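Secreted protein (Streptomyces lividans TK24, PDB 5LXZ) is probably a mononuclear copper-radical oxidase of the galactose oxidase family (AA5), whose active-site copper is bound mainly by a kelch propeller. Local coordinates at residues G515-R521 with E599-P604; G374-S379 with Q425-R430; V340-S344 with P393-D397; G111-H117 with G170-V176; R25-I29 with K491-R495. The protein carries 1 engineered substitution. All coordinates share one frame; numbering follows the deposited sequence.

How the contacts relate
Contacts 2, 3 and 5 belong to the kelch propeller, contact 4 to the GlxA beta barrel domain and contact 1 to the C-terminal early-set domain. Contacts 2 and 5 each lie near a bound copper ion, about 9 Å from the side chain of Y427 and about 5 Å from that of I29 respectively, and R428 packs on the copper ligand Y460. Nearest atoms of these two contacts are about 7 Å apart, and D478 touches both. Between nearest atoms, contact 2 is also about 7 Å from contact 4, with A214 between them, and about 9 Å from contact 3, whose segments alternate with its own. Contact 1 stands apart, its centre 52 Å from that of contact 4.

Contact 1: residues G515-R521 with E599-P604; sequences GPQTIAR and EWVRVP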
# COMPACT_ATOMS: atom_id res chain seq x y z
N GLY A 515 -18.51 22.38 -11.66
CA GLY A 515 -17.06 22.07 -11.64
C GLY A 515 -16.43 22.06 -13.03
O GLY A 515 -17.15 22.05 -14.04
N PRO A 516 -15.09 22.08 -13.12
CA PRO A 516 -14.20 22.10 -11.93
C PRO A 516 -14.06 23.49 -11.34
O PRO A 516 -14.27 24.50 -12.04
CB PRO A 516 -12.87 21.60 -12.48
CG PRO A 516 -12.88 22.08 -13.90
CD PRO A 516 -14.31 21.96 -14.37
N GLN A 517 -13.78 23.56 -10.06
CA GLN A 517 -13.68 24.83 -9.37
C GLN A 517 -12.50 24.72 -8.46
O GLN A 517 -12.16 23.63 -8.00
CB GLN A 517 -14.95 25.07 -8.52
CG GLN A 517 -15.95 26.01 -9.14
CD GLN A 517 -17.09 26.31 -8.19
OE1 GLN A 517 -16.87 26.90 -7.11
NE2 GLN A 517 -18.29 25.94 -8.57
N THR A 518 -11.87 25.84 -8.20
CA THR A 518 -10.95 25.96 -7.07
C THR A 518 -11.68 26.54 -5.88
O THR A 518 -12.37 27.58 -5.99
CB THR A 518 -9.78 26.87 -7.45
OG1 THR A 518 -9.10 26.26 -8.56
CG2 THR A 518 -8.81 27.05 -6.32
N ILE A 519 -11.63 25.86 -4.74
CA ILE A 519 -12.19 26.40 -3.50
C ILE A 519 -11.16 26.22 -2.41
O ILE A 519 -10.71 25.10 -2.15
CB ILE A 519 -13.51 25.72 -3.07
CG1 ILE A 519 -14.52 25.68 -4.25
CG2 ILE A 519 -14.11 26.43 -1.83
CD1 ILE A 519 -15.75 24.83 -3.96
N ALA A 520 -10.80 27.32 -1.79
CA ALA A 520 -9.80 27.33 -0.71
C ALA A 520 -10.41 26.85 0.58
O ALA A 520 -11.60 26.97 0.82
CB ALA A 520 -9.26 28.69 -0.49
N ARG A 521 -9.56 26.28 1.42
CA ARG A 521 -9.93 25.99 2.79
C ARG A 521 -10.51 27.24 3.43
O ARG A 521 -9.98 28.32 3.30
CB ARG A 521 -8.73 25.55 3.59
CG ARG A 521 -8.27 24.12 3.29
CD ARG A 521 -7.12 23.72 4.19
NE ARG A 521 -5.95 24.51 3.93
CZ ARG A 521 -5.07 24.33 2.95
NH1 ARG A 521 -5.01 23.20 2.27
NH2 ARG A 521 -4.15 25.26 2.73
N GLU A 599 -18.15 16.28 -9.02
CA GLU A 599 -17.46 17.38 -9.65
C GLU A 599 -16.09 17.49 -9.04
O GLU A 599 -15.95 17.29 -7.83
CB GLU A 599 -18.21 18.69 -9.40
CG GLU A 599 -19.60 18.71 -10.02
CD GLU A 599 -19.54 18.70 -11.52
OE1 GLU A 599 -19.13 19.74 -12.08
OE2 GLU A 599 -19.84 17.66 -12.15
N TRP A 600 -15.12 17.87 -9.83
CA TRP A 600 -13.75 18.07 -9.34
C TRP A 600 -13.53 19.43 -8.70
O TRP A 600 -13.92 20.47 -9.26
CB TRP A 600 -12.74 17.81 -10.44
CG TRP A 600 -12.58 16.37 -10.78
CD1 TRP A 600 -13.24 15.67 -11.74
CD2 TRP A 600 -11.81 15.40 -10.07
NE1 TRP A 600 -12.88 14.37 -11.74
CE2 TRP A 600 -12.02 14.16 -10.70
CE3 TRP A 600 -10.93 15.47 -8.99
CZ2 TRP A 600 -11.36 13.01 -10.32
CZ3 TRP A 600 -10.29 14.31 -8.59
CH2 TRP A 600 -10.52 13.09 -9.24
N VAL A 601 -12.86 19.44 -7.55
CA VAL A 601 -12.58 20.64 -6.78
C VAL A 601 -11.10 20.63 -6.44
O VAL A 601 -10.57 19.62 -5.91
CB VAL A 601 -13.41 20.71 -5.50
CG1 VAL A 601 -12.98 21.86 -4.59
CG2 VAL A 601 -14.85 20.87 -5.88
N ARG A 602 -10.41 21.72 -6.76
CA ARG A 602 -9.04 21.90 -6.36
C ARG A 602 -8.98 22.74 -5.13
O ARG A 602 -9.52 23.84 -5.09
CB ARG A 602 -8.22 22.55 -7.47
CG ARG A 602 -6.74 22.58 -7.15
CD ARG A 602 -5.93 23.23 -8.23
NE ARG A 602 -6.09 24.66 -8.33
CZ ARG A 602 -5.38 25.58 -7.66
NH1 ARG A 602 -4.49 25.22 -6.75
NH2 ARG A 602 -5.60 26.87 -7.88
N VAL A 603 -8.28 22.26 -4.12
CA VAL A 603 -8.00 23.02 -2.90
C VAL A 603 -6.55 23.46 -2.95
O VAL A 603 -5.63 22.64 -2.96
CB VAL A 603 -8.28 22.17 -1.66
CG1 VAL A 603 -7.93 22.91 -0.40
CG2 VAL A 603 -9.72 21.68 -1.63
N PRO A 604 -6.29 24.76 -2.96
CA PRO A 604 -4.90 25.25 -2.99
C PRO A 604 -4.07 24.88 -1.78
O PRO A 604 -4.62 24.56 -0.73
CB PRO A 604 -5.05 26.77 -3.02
CG PRO A 604 -6.39 27.01 -3.52
CD PRO A 604 -7.27 25.86 -3.10
OXT PRO A 604 -2.80 24.84 -1.86
O HOH W 1 -7.24 27.87 -10.25
O HOH W 2 -6.75 26.12 0.52
O HOH W 3 -1.79 25.16 1.04
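Q517 and T518 run parallel to V601 and R602, tied by backbone bonds from Q517 N to W600 O, from R602 N to Q517 O (2.9 Å) and from I519 N to R602 O. Just upstream, next to the cis peptide that precedes P516, G515 N donates to E599 OE1 at 2.7 Å. The glutamate chain folds back at chi2 (-67°), and its oxygen uses the anti lone pair. This is the parallel edge of the immunoglobulin-like early-set domain: 517-518 is an outermost strand, flanking the C-terminal strand 599-603, which pairs antiparallel with 582-590 on its other side. The methyl T518 CG2 sits over one face of the R602 guanidinium, 3.6 Å from NH2, while a water in the guanidinium plane accepts from R602 NH2 and bonds T518 OG1. V601 CG1 meets I519 CD1 at 4.1 Å, and both side chains pack on F527; the Q517 amide leads off to T526 O. Past A520, the R521 and V603 side chains cross at about a right angle, R521 CG 3.9 Å from V603 CG1. Two waters join R521 to the C-terminal carboxylate, one from R521 N to P604 O, the other from R521 NH2 to P604 OXT. R521 NH1 bonds V579 O and S581 OG.

Contact 2: residues G374-S379 with Q425-R430; sequences GESKLS and QDYRGR. With EDO (1,2-ethanediol), chain J; EDO (1,2-ethanediol), chain L.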
# COMPACT_ATOMS: atom_id res chain seq x y z
N GLY A 374 5.35 -12.71 7.10
CA GLY A 374 5.87 -13.51 6.00
C GLY A 374 4.82 -14.41 5.41
O GLY A 374 3.73 -13.94 5.07
N GLU A 375 5.12 -15.70 5.33
CA GLU A 375 4.26 -16.67 4.65
C GLU A 375 3.38 -17.42 5.61
O GLU A 375 2.88 -18.52 5.30
CB GLU A 375 5.12 -17.60 3.77
CG GLU A 375 5.87 -16.83 2.74
CD GLU A 375 6.90 -17.60 1.92
OE1 GLU A 375 6.88 -18.85 1.99
OE2 GLU A 375 7.75 -16.91 1.33
N SER A 376 3.15 -16.84 6.77
CA SER A 376 2.32 -17.43 7.79
C SER A 376 0.95 -17.82 7.30
O SER A 376 0.33 -17.14 6.44
CB SER A 376 2.14 -16.42 8.90
OG SER A 376 1.28 -16.83 9.94
N LYS A 377 0.44 -18.91 7.88
CA LYS A 377 -0.96 -19.31 7.67
C LYS A 377 -1.96 -18.53 8.49
O LYS A 377 -3.17 -18.70 8.31
CB LYS A 377 -1.14 -20.81 7.96
CG LYS A 377 -0.41 -21.67 7.00
CD LYS A 377 -0.96 -23.09 6.96
CE LYS A 377 -0.53 -23.76 5.67
NZ LYS A 377 -1.14 -23.08 4.50
N LEU A 378 -1.52 -17.74 9.45
CA LEU A 378 -2.44 -16.97 10.24
C LEU A 378 -3.11 -15.88 9.39
O LEU A 378 -2.45 -15.23 8.60
CB LEU A 378 -1.72 -16.28 11.40
CG LEU A 378 -1.00 -17.14 12.44
CD1 LEU A 378 -0.26 -16.21 13.41
CD2 LEU A 378 -2.05 -17.96 13.16
N SER A 379 -4.39 -15.67 9.59
CA SER A 379 -5.12 -14.54 9.01
C SER A 379 -6.22 -14.07 9.93
O SER A 379 -6.81 -14.85 10.69
CB SER A 379 -5.60 -14.83 7.60
OG SER A 379 -6.59 -15.84 7.60
N GLN A 425 -7.89 -16.12 2.33
CA GLN A 425 -7.74 -16.62 3.67
C GLN A 425 -6.28 -16.96 4.02
O GLN A 425 -5.93 -17.03 5.21
CB GLN A 425 -8.62 -17.85 3.86
CG GLN A 425 -8.81 -18.30 5.29
CD GLN A 425 -10.02 -19.25 5.51
OE1 GLN A 425 -10.80 -19.50 4.62
NE2 GLN A 425 -10.16 -19.73 6.72
N ASP A 426 -5.46 -17.19 2.99
CA ASP A 426 -4.06 -17.52 3.18
C ASP A 426 -3.17 -16.73 2.26
O ASP A 426 -3.62 -16.04 1.34
CB ASP A 426 -3.92 -19.04 2.96
CG ASP A 426 -2.73 -19.66 3.69
OD1 ASP A 426 -1.87 -18.97 4.30
OD2 ASP A 426 -2.58 -20.91 3.53
N TYR A 427 -1.87 -16.86 2.51
CA TYR A 427 -0.81 -16.18 1.77
C TYR A 427 -0.94 -16.34 0.27
O TYR A 427 -1.00 -17.45 -0.22
CB TYR A 427 0.54 -16.70 2.27
CG TYR A 427 1.73 -16.12 1.57
CD1 TYR A 427 2.25 -14.87 1.93
CD2 TYR A 427 2.36 -16.82 0.55
CE1 TYR A 427 3.37 -14.35 1.30
CE2 TYR A 427 3.46 -16.31 -0.12
CZ TYR A 427 3.94 -15.05 0.24
OH TYR A 427 5.03 -14.55 -0.39
N ARG A 428 -1.02 -15.22 -0.45
CA ARG A 428 -1.09 -15.23 -1.90
C ARG A 428 -2.14 -16.18 -2.46
O ARG A 428 -1.94 -16.82 -3.51
CB ARG A 428 0.27 -15.46 -2.53
CG ARG A 428 1.25 -14.33 -2.24
CD ARG A 428 2.49 -14.45 -3.07
NE ARG A 428 2.21 -14.36 -4.49
CZ ARG A 428 3.12 -14.41 -5.44
NH1 ARG A 428 4.41 -14.60 -5.15
NH2 ARG A 428 2.75 -14.31 -6.69
N GLY A 429 -3.28 -16.25 -1.77
CA GLY A 429 -4.36 -17.09 -2.25
C GLY A 429 -4.08 -18.59 -2.25
O GLY A 429 -4.81 -19.30 -2.92
N ARG A 430 -3.05 -19.04 -1.56
CA ARG A 430 -2.71 -20.46 -1.70
C ARG A 430 -3.84 -21.31 -1.10
O ARG A 430 -4.60 -20.88 -0.22
CB ARG A 430 -1.36 -20.77 -1.07
CG ARG A 430 -1.40 -20.78 0.43
CD ARG A 430 -0.03 -20.97 1.05
NE ARG A 430 -0.09 -20.65 2.45
CZ ARG A 430 0.92 -20.22 3.19
NH1 ARG A 430 2.12 -20.10 2.68
NH2 ARG A 430 0.71 -19.91 4.46
C1 EDO J . 4.94 -20.22 0.24
O1 EDO J . 4.96 -20.20 1.69
C2 EDO J . 4.58 -21.66 -0.13
O2 EDO J . 3.22 -21.84 0.17
C1 EDO L . 5.15 -15.58 -8.56
O1 EDO L . 5.93 -14.58 -7.91
C2 EDO L . 4.12 -15.07 -9.54
O2 EDO L . 3.17 -16.14 -9.81
O HOH W 4 -4.79 -19.27 6.30
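R430, in one of its two conformers, drives its guanidinium edge-on at the carbonyl of E375: NH2 donates to E375 O at 2.7 Å, and NH1 adds a weak second bond. A 1,2-ethanediol, probably from the crystallisation liquor, also accepts from R430 NH1. K377 NZ reaches D426 OD2 at 2.8 Å along the syn lone pair, the lysine turning at chi4 (-65°) to get there. The same oxygen takes R430 NE at 2.7 Å, nearly straight, from above the carboxylate plane. E375 CG lies over one face of the Y427 ring, 3.7 Å from its centroid, with R428 CG on the opposite face. At the far end S379 OG donates to Q425 O at 2.8 Å, and a water bridges that carbonyl to K377 O. In the second shell, Y427 CB backs one face of the R430 guanidinium and helps to fix its orientation. K212 and the backbone of L215 and D216 hold the E375 carboxylate, and D216 also receives Y427 OH and pairs with R428. Two loops of neighbouring kelch blades are thereby joined, with R428 packing on the copper ligand Y460. D426 OD2 takes both K377 NZ and R430 NE, and the two positive charges probably favour its ionised form.

Contact 3: residues V340-S344 with P393-D397; sequences VPGMS and PKFVD
The F395 ring carries the methyl of M343 squarely over one face, CE 3.5 Å from the centroid, and has P341 O at its edge, in plane; V340 CG1 comes in obliquely, 3.9 Å from F395 CD2. This Met-aromatic contact lies between neighbouring blades of the kelch propeller: 395-397 is the last strand of the blade 353-397, and 340-344 is the loop leaving the last strand, 337-339, of the blade before it. Bends at chi2 (71°) and chi3 (73°) curl the methionine back over the ring, and SD follows CE above the same face, 4.5 Å from the centroid. P327 and V367 pack on both side chains. The two backbones run almost parallel and are joined at F395 N, which donates nearly straight to P341 O at 2.9 Å, in the carbonyl plane. G342, with its positive phi (99°), passes closest to F395. V340 CG2 rests against P393 CG at 4.2 Å. At the far end D397 meets S344, and its OD2 is paired with K382. S344 OG donates to the syn lone pair of D397 OD1 at 2.6 Å, and a water accepting from S344 N donates to that same OD1 at 2.8 Å.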
# COMPACT_ATOMS: atom_id res chain seq x y z
N VAL A 340 0.05 3.26 20.40
CA VAL A 340 -1.39 3.22 20.60
C VAL A 340 -1.74 1.77 20.93
O VAL A 340 -1.53 0.88 20.11
CB VAL A 340 -2.19 3.76 19.39
CG1 VAL A 340 -3.69 3.55 19.54
CG2 VAL A 340 -1.93 5.26 19.21
N PRO A 341 -2.28 1.52 22.16
CA PRO A 341 -2.61 0.15 22.61
C PRO A 341 -3.91 -0.38 22.04
O PRO A 341 -4.69 0.35 21.38
CB PRO A 341 -2.74 0.37 24.11
CG PRO A 341 -3.33 1.71 24.23
CD PRO A 341 -2.67 2.50 23.14
N GLY A 342 -4.16 -1.66 22.31
CA GLY A 342 -5.46 -2.24 22.10
C GLY A 342 -5.68 -3.03 20.83
O GLY A 342 -6.75 -3.60 20.67
N MET A 343 -4.71 -3.03 19.92
CA MET A 343 -4.86 -3.74 18.66
C MET A 343 -5.03 -5.27 18.85
O MET A 343 -4.09 -5.94 19.27
CB MET A 343 -3.66 -3.47 17.75
CG MET A 343 -3.69 -4.25 16.44
SD MET A 343 -4.92 -3.72 15.26
CE MET A 343 -4.17 -2.16 14.72
N SER A 344 -6.19 -5.77 18.47
CA SER A 344 -6.39 -7.21 18.36
C SER A 344 -5.63 -7.76 17.20
O SER A 344 -5.46 -7.06 16.19
CB SER A 344 -7.83 -7.55 18.19
OG SER A 344 -8.52 -7.26 19.40
N PRO A 393 -5.89 7.44 23.23
CA PRO A 393 -6.44 6.66 22.13
C PRO A 393 -6.11 5.20 22.26
O PRO A 393 -5.07 4.85 22.83
CB PRO A 393 -5.75 7.24 20.90
CG PRO A 393 -4.46 7.76 21.42
CD PRO A 393 -4.79 8.31 22.77
N LYS A 394 -7.00 4.37 21.73
CA LYS A 394 -6.80 2.94 21.72
C LYS A 394 -7.60 2.35 20.59
O LYS A 394 -8.57 2.97 20.10
CB LYS A 394 -7.24 2.30 23.04
CG LYS A 394 -8.72 2.44 23.31
CD LYS A 394 -9.17 1.96 24.68
CE LYS A 394 -10.65 2.29 24.89
NZ LYS A 394 -11.00 2.33 26.34
N PHE A 395 -7.17 1.18 20.16
CA PHE A 395 -7.95 0.35 19.29
C PHE A 395 -8.99 -0.45 20.08
O PHE A 395 -8.69 -0.96 21.17
CB PHE A 395 -7.09 -0.60 18.49
CG PHE A 395 -6.37 0.06 17.36
CD1 PHE A 395 -6.98 0.16 16.10
CD2 PHE A 395 -5.08 0.52 17.53
CE1 PHE A 395 -6.31 0.72 15.04
CE2 PHE A 395 -4.42 1.11 16.44
CZ PHE A 395 -5.06 1.18 15.23
N VAL A 396 -10.17 -0.55 19.47
CA VAL A 396 -11.23 -1.45 19.95
C VAL A 396 -11.71 -2.22 18.76
O VAL A 396 -11.71 -1.70 17.63
CB VAL A 396 -12.40 -0.71 20.61
CG1 VAL A 396 -11.91 0.06 21.81
CG2 VAL A 396 -13.08 0.23 19.66
N ASP A 397 -12.12 -3.47 18.96
CA ASP A 397 -12.59 -4.26 17.83
C ASP A 397 -13.86 -3.65 17.25
O ASP A 397 -14.75 -3.18 17.99
CB ASP A 397 -12.89 -5.72 18.23
CG ASP A 397 -11.67 -6.52 18.55
OD1 ASP A 397 -10.54 -5.99 18.42
OD2 ASP A 397 -11.80 -7.72 18.93
O HOH W 5 -8.61 -3.94 18.46

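Contact 4: residues G111-H117 with G170-V176; sequences GGLMVVH and GLGRIYV
Three hydrogen-bonded antiparallel pairs, G112 with V176, M114 with I174 and V116 with G172, lock these strands through six backbone bonds; V176 N to G112 O (2.9 Å) is nearly straight. On the L113 and R173 face, L113 CD1 covers the centre of the R173 guanidinium, 3.6 Å from CZ, while R173 NH1 reaches D219 and I268 O. Farther along, L171 CD2 sits over a face of the H117 imidazole, 3.6 Å from its centroid, and H117 ND1 donates in the ring plane to V115 O (3.2 Å). Y175 turns its ring along the glycines, CE1 3.5 Å from G112 N, and its OH bonds E177 and K217. The other face is apolar: M114 CB meets V176 CG1 at 3.8 Å, bends at chi2 (68°) and chi3 (60°) bring M114 CE to V176 CG2, V116 CG2 meets I174 CG2, and F133 packs on M114, V116 and V176. Within the GlxA beta barrel domain, strand 111-118 pairs on its other side with 206-210, whose Y207 stacks with H117, while strand 164-177 also pairs with 141-144 and 154-157.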
# COMPACT_ATOMS: atom_id res chain seq x y z
N GLY A 111 14.40 -20.91 2.41
CA GLY A 111 15.69 -20.33 2.09
C GLY A 111 15.59 -18.98 1.45
O GLY A 111 14.52 -18.44 1.30
N GLY A 112 16.73 -18.42 1.12
CA GLY A 112 16.84 -17.11 0.57
C GLY A 112 18.22 -16.53 0.74
O GLY A 112 19.15 -17.26 1.11
N LEU A 113 18.38 -15.24 0.49
CA LEU A 113 19.70 -14.63 0.57
C LEU A 113 20.07 -14.18 1.97
O LEU A 113 19.29 -13.53 2.66
CB LEU A 113 19.87 -13.48 -0.43
CG LEU A 113 19.75 -13.92 -1.88
CD1 LEU A 113 19.85 -12.70 -2.77
CD2 LEU A 113 20.79 -14.95 -2.26
N MET A 114 21.26 -14.60 2.41
CA MET A 114 21.89 -14.09 3.61
C MET A 114 22.90 -13.03 3.23
O MET A 114 23.75 -13.26 2.35
CB MET A 114 22.62 -15.24 4.29
CG MET A 114 23.27 -14.92 5.62
SD MET A 114 22.08 -14.57 6.93
CE MET A 114 21.15 -16.08 7.00
N VAL A 115 22.81 -11.86 3.86
CA VAL A 115 23.81 -10.81 3.65
C VAL A 115 24.80 -10.95 4.77
O VAL A 115 24.50 -10.63 5.91
CB VAL A 115 23.20 -9.42 3.62
CG1 VAL A 115 24.30 -8.36 3.42
CG2 VAL A 115 22.15 -9.37 2.54
N VAL A 116 26.01 -11.42 4.48
CA VAL A 116 27.01 -11.58 5.51
C VAL A 116 27.77 -10.28 5.64
O VAL A 116 28.17 -9.69 4.62
CB VAL A 116 27.96 -12.76 5.21
CG1 VAL A 116 28.92 -12.99 6.37
CG2 VAL A 116 27.19 -14.03 4.82
N HIS A 117 27.96 -9.86 6.88
CA HIS A 117 28.63 -8.63 7.26
C HIS A 117 30.00 -8.97 7.83
O HIS A 117 30.11 -9.87 8.62
CB HIS A 117 27.84 -7.91 8.34
CG HIS A 117 26.62 -7.22 7.86
ND1 HIS A 117 25.59 -7.90 7.25
CD2 HIS A 117 26.25 -5.93 7.90
CE1 HIS A 117 24.64 -7.04 6.92
NE2 HIS A 117 25.01 -5.85 7.31
N GLY A 170 32.18 -4.98 5.13
CA GLY A 170 32.13 -5.69 3.89
C GLY A 170 30.84 -6.53 3.87
O GLY A 170 30.43 -7.05 4.93
N LEU A 171 30.26 -6.67 2.69
CA LEU A 171 28.98 -7.35 2.49
C LEU A 171 29.13 -8.41 1.44
O LEU A 171 29.64 -8.13 0.34
CB LEU A 171 27.90 -6.35 2.08
CG LEU A 171 27.59 -5.18 3.02
CD1 LEU A 171 26.55 -4.24 2.44
CD2 LEU A 171 27.16 -5.64 4.40
N GLY A 172 28.71 -9.62 1.76
CA GLY A 172 28.72 -10.73 0.85
C GLY A 172 27.39 -11.46 0.91
O GLY A 172 27.02 -11.95 1.97
N ARG A 173 26.71 -11.56 -0.22
CA ARG A 173 25.45 -12.29 -0.29
C ARG A 173 25.63 -13.74 -0.64
O ARG A 173 26.39 -14.07 -1.55
CB ARG A 173 24.52 -11.63 -1.30
CG ARG A 173 24.27 -10.19 -0.95
CD ARG A 173 23.12 -9.54 -1.66
NE ARG A 173 22.97 -10.00 -3.03
CZ ARG A 173 21.88 -9.84 -3.78
NH1 ARG A 173 20.79 -9.17 -3.32
NH2 ARG A 173 21.88 -10.32 -5.02
N ILE A 174 24.88 -14.61 0.02
CA ILE A 174 24.92 -16.04 -0.24
C ILE A 174 23.55 -16.68 -0.00
O ILE A 174 22.87 -16.39 0.99
CB ILE A 174 26.02 -16.69 0.60
CG1 ILE A 174 26.28 -18.12 0.18
CG2 ILE A 174 25.74 -16.61 2.10
CD1 ILE A 174 26.88 -18.22 -1.23
N TYR A 175 23.15 -17.58 -0.90
CA TYR A 175 21.93 -18.33 -0.71
C TYR A 175 22.13 -19.31 0.45
O TYR A 175 23.14 -20.04 0.50
CB TYR A 175 21.52 -19.06 -2.01
CG TYR A 175 20.33 -19.93 -1.84
CD1 TYR A 175 19.02 -19.39 -1.78
CD2 TYR A 175 20.45 -21.31 -1.70
CE1 TYR A 175 17.92 -20.18 -1.61
CE2 TYR A 175 19.34 -22.12 -1.51
CZ TYR A 175 18.08 -21.56 -1.47
OH TYR A 175 16.99 -22.33 -1.26
N VAL A 176 21.15 -19.35 1.34
CA VAL A 176 21.08 -20.30 2.41
C VAL A 176 19.76 -21.03 2.40
O VAL A 176 18.76 -20.52 1.89
CB VAL A 176 21.37 -19.68 3.79
CG1 VAL A 176 22.74 -19.03 3.80
CG2 VAL A 176 20.28 -18.70 4.20

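Contact 5: residues R25-I29 with K491-R495; sequences RQNTI and KFEQR
N27 and F492 are set face to face by their first torsions: N27 CG turns beside its own backbone N (chi1 -61°), and F492 CG points away from its N (chi1 -161°). The asparagine amide therefore stacks on the phenyl ring with planes 9° apart. N27 CB lies over the ring centre, 3.4 Å from the centroid. The amide is fixed at both ends: OD1 accepts from Q494 NE2 at 2.9 Å, and ND2 bonds G46 O. Residues 25-29 lead from strand 14-18, which completes the last propeller blade with 462-500, into strand 30-33 of the first, so the loop 491-495 packs on the link that follows this closing strand. T28 O approaches the ring edge near its plane, 3.4 Å from F492 CZ; this buried carbonyl has no polar partner. I29 CG1 touches F492 CZ at 3.7 Å. Q494 OE1 lies 3.5 Å from R25 CB and accepts from a water at 2.6 Å. That water accepts from R25 NH1, while R25 NE bonds F20 O.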
# COMPACT_ATOMS: atom_id res chain seq x y z
N ARG A 25 -3.61 -5.44 -22.25
CA ARG A 25 -3.56 -6.12 -20.94
C ARG A 25 -2.19 -5.94 -20.29
O ARG A 25 -1.18 -5.77 -20.95
CB ARG A 25 -3.91 -7.57 -21.06
CG ARG A 25 -5.35 -7.74 -21.44
CD ARG A 25 -5.73 -9.20 -21.57
NE ARG A 25 -6.98 -9.29 -22.31
CZ ARG A 25 -7.57 -10.43 -22.70
NH1 ARG A 25 -7.04 -11.60 -22.39
NH2 ARG A 25 -8.72 -10.37 -23.37
N GLN A 26 -2.18 -5.95 -18.96
CA GLN A 26 -0.96 -5.92 -18.19
C GLN A 26 -1.29 -6.42 -16.82
O GLN A 26 -2.46 -6.67 -16.50
CB GLN A 26 -0.40 -4.48 -18.11
CG GLN A 26 -1.37 -3.57 -17.41
CD GLN A 26 -0.84 -2.16 -17.19
OE1 GLN A 26 0.02 -1.66 -17.95
NE2 GLN A 26 -1.36 -1.49 -16.18
N ASN A 27 -0.26 -6.53 -16.00
CA ASN A 27 -0.42 -6.93 -14.60
C ASN A 27 -0.48 -5.67 -13.73
O ASN A 27 0.53 -5.27 -13.18
CB ASN A 27 0.71 -7.82 -14.14
CG ASN A 27 0.81 -9.13 -14.92
OD1 ASN A 27 -0.07 -9.47 -15.72
ND2 ASN A 27 1.86 -9.86 -14.66
N THR A 28 -1.65 -5.06 -13.64
CA THR A 28 -1.78 -3.84 -12.86
C THR A 28 -1.58 -4.12 -11.38
O THR A 28 -2.33 -4.89 -10.77
CB THR A 28 -3.16 -3.17 -13.07
OG1 THR A 28 -3.36 -2.95 -14.46
CG2 THR A 28 -3.24 -1.85 -12.31
N ILE A 29 -0.63 -3.43 -10.79
CA ILE A 29 -0.29 -3.58 -9.36
C ILE A 29 -0.53 -2.27 -8.58
O ILE A 29 -0.72 -2.32 -7.36
CB ILE A 29 1.15 -4.09 -9.19
CG1 ILE A 29 1.22 -5.51 -9.80
CG2 ILE A 29 1.60 -4.12 -7.75
CD1 ILE A 29 2.63 -6.00 -9.98
N LYS A 491 -0.94 -17.44 -12.27
CA LYS A 491 -0.90 -16.49 -13.37
C LYS A 491 -1.58 -15.22 -12.89
O LYS A 491 -2.67 -15.28 -12.34
CB LYS A 491 -1.62 -17.04 -14.60
CG LYS A 491 -0.97 -18.31 -15.14
CD LYS A 491 -1.57 -18.72 -16.47
CE LYS A 491 -0.89 -19.95 -17.05
NZ LYS A 491 -0.97 -21.10 -16.11
N PHE A 492 -0.93 -14.08 -13.13
CA PHE A 492 -1.47 -12.80 -12.70
C PHE A 492 -2.86 -12.56 -13.30
O PHE A 492 -3.08 -12.81 -14.48
CB PHE A 492 -0.49 -11.69 -13.08
CG PHE A 492 -0.70 -10.43 -12.32
CD1 PHE A 492 -1.76 -9.56 -12.64
CD2 PHE A 492 0.13 -10.11 -11.26
CE1 PHE A 492 -1.99 -8.42 -11.91
CE2 PHE A 492 -0.09 -8.93 -10.54
CZ PHE A 492 -1.15 -8.11 -10.86
N GLU A 493 -3.76 -12.01 -12.49
CA GLU A 493 -5.12 -11.72 -12.86
C GLU A 493 -5.14 -10.40 -13.62
O GLU A 493 -4.89 -9.34 -13.06
CB GLU A 493 -5.99 -11.66 -11.62
CG GLU A 493 -7.42 -11.26 -11.90
CD GLU A 493 -8.07 -12.29 -12.80
OE1 GLU A 493 -8.41 -13.41 -12.30
OE2 GLU A 493 -8.21 -11.97 -13.99
N GLN A 494 -5.47 -10.46 -14.91
CA GLN A 494 -5.50 -9.28 -15.77
C GLN A 494 -6.89 -8.72 -15.97
O GLN A 494 -7.05 -7.66 -16.56
CB GLN A 494 -4.80 -9.59 -17.12
CG GLN A 494 -3.35 -10.00 -16.96
CD GLN A 494 -2.61 -10.03 -18.27
OE1 GLN A 494 -3.17 -10.49 -19.28
NE2 GLN A 494 -1.35 -9.58 -18.28
N ARG A 495 -7.90 -9.38 -15.42
CA ARG A 495 -9.23 -8.84 -15.54
C ARG A 495 -9.43 -7.69 -14.54
O ARG A 495 -8.83 -7.66 -13.46
CB ARG A 495 -10.26 -9.92 -15.30
CG ARG A 495 -10.27 -10.98 -16.39
CD ARG A 495 -11.23 -12.10 -16.06
NE ARG A 495 -10.76 -12.86 -14.93
CZ ARG A 495 -11.44 -13.81 -14.32
NH1 ARG A 495 -12.68 -14.10 -14.73
NH2 ARG A 495 -10.93 -14.43 -13.27
O HOH W 6 -5.22 -12.02 -19.76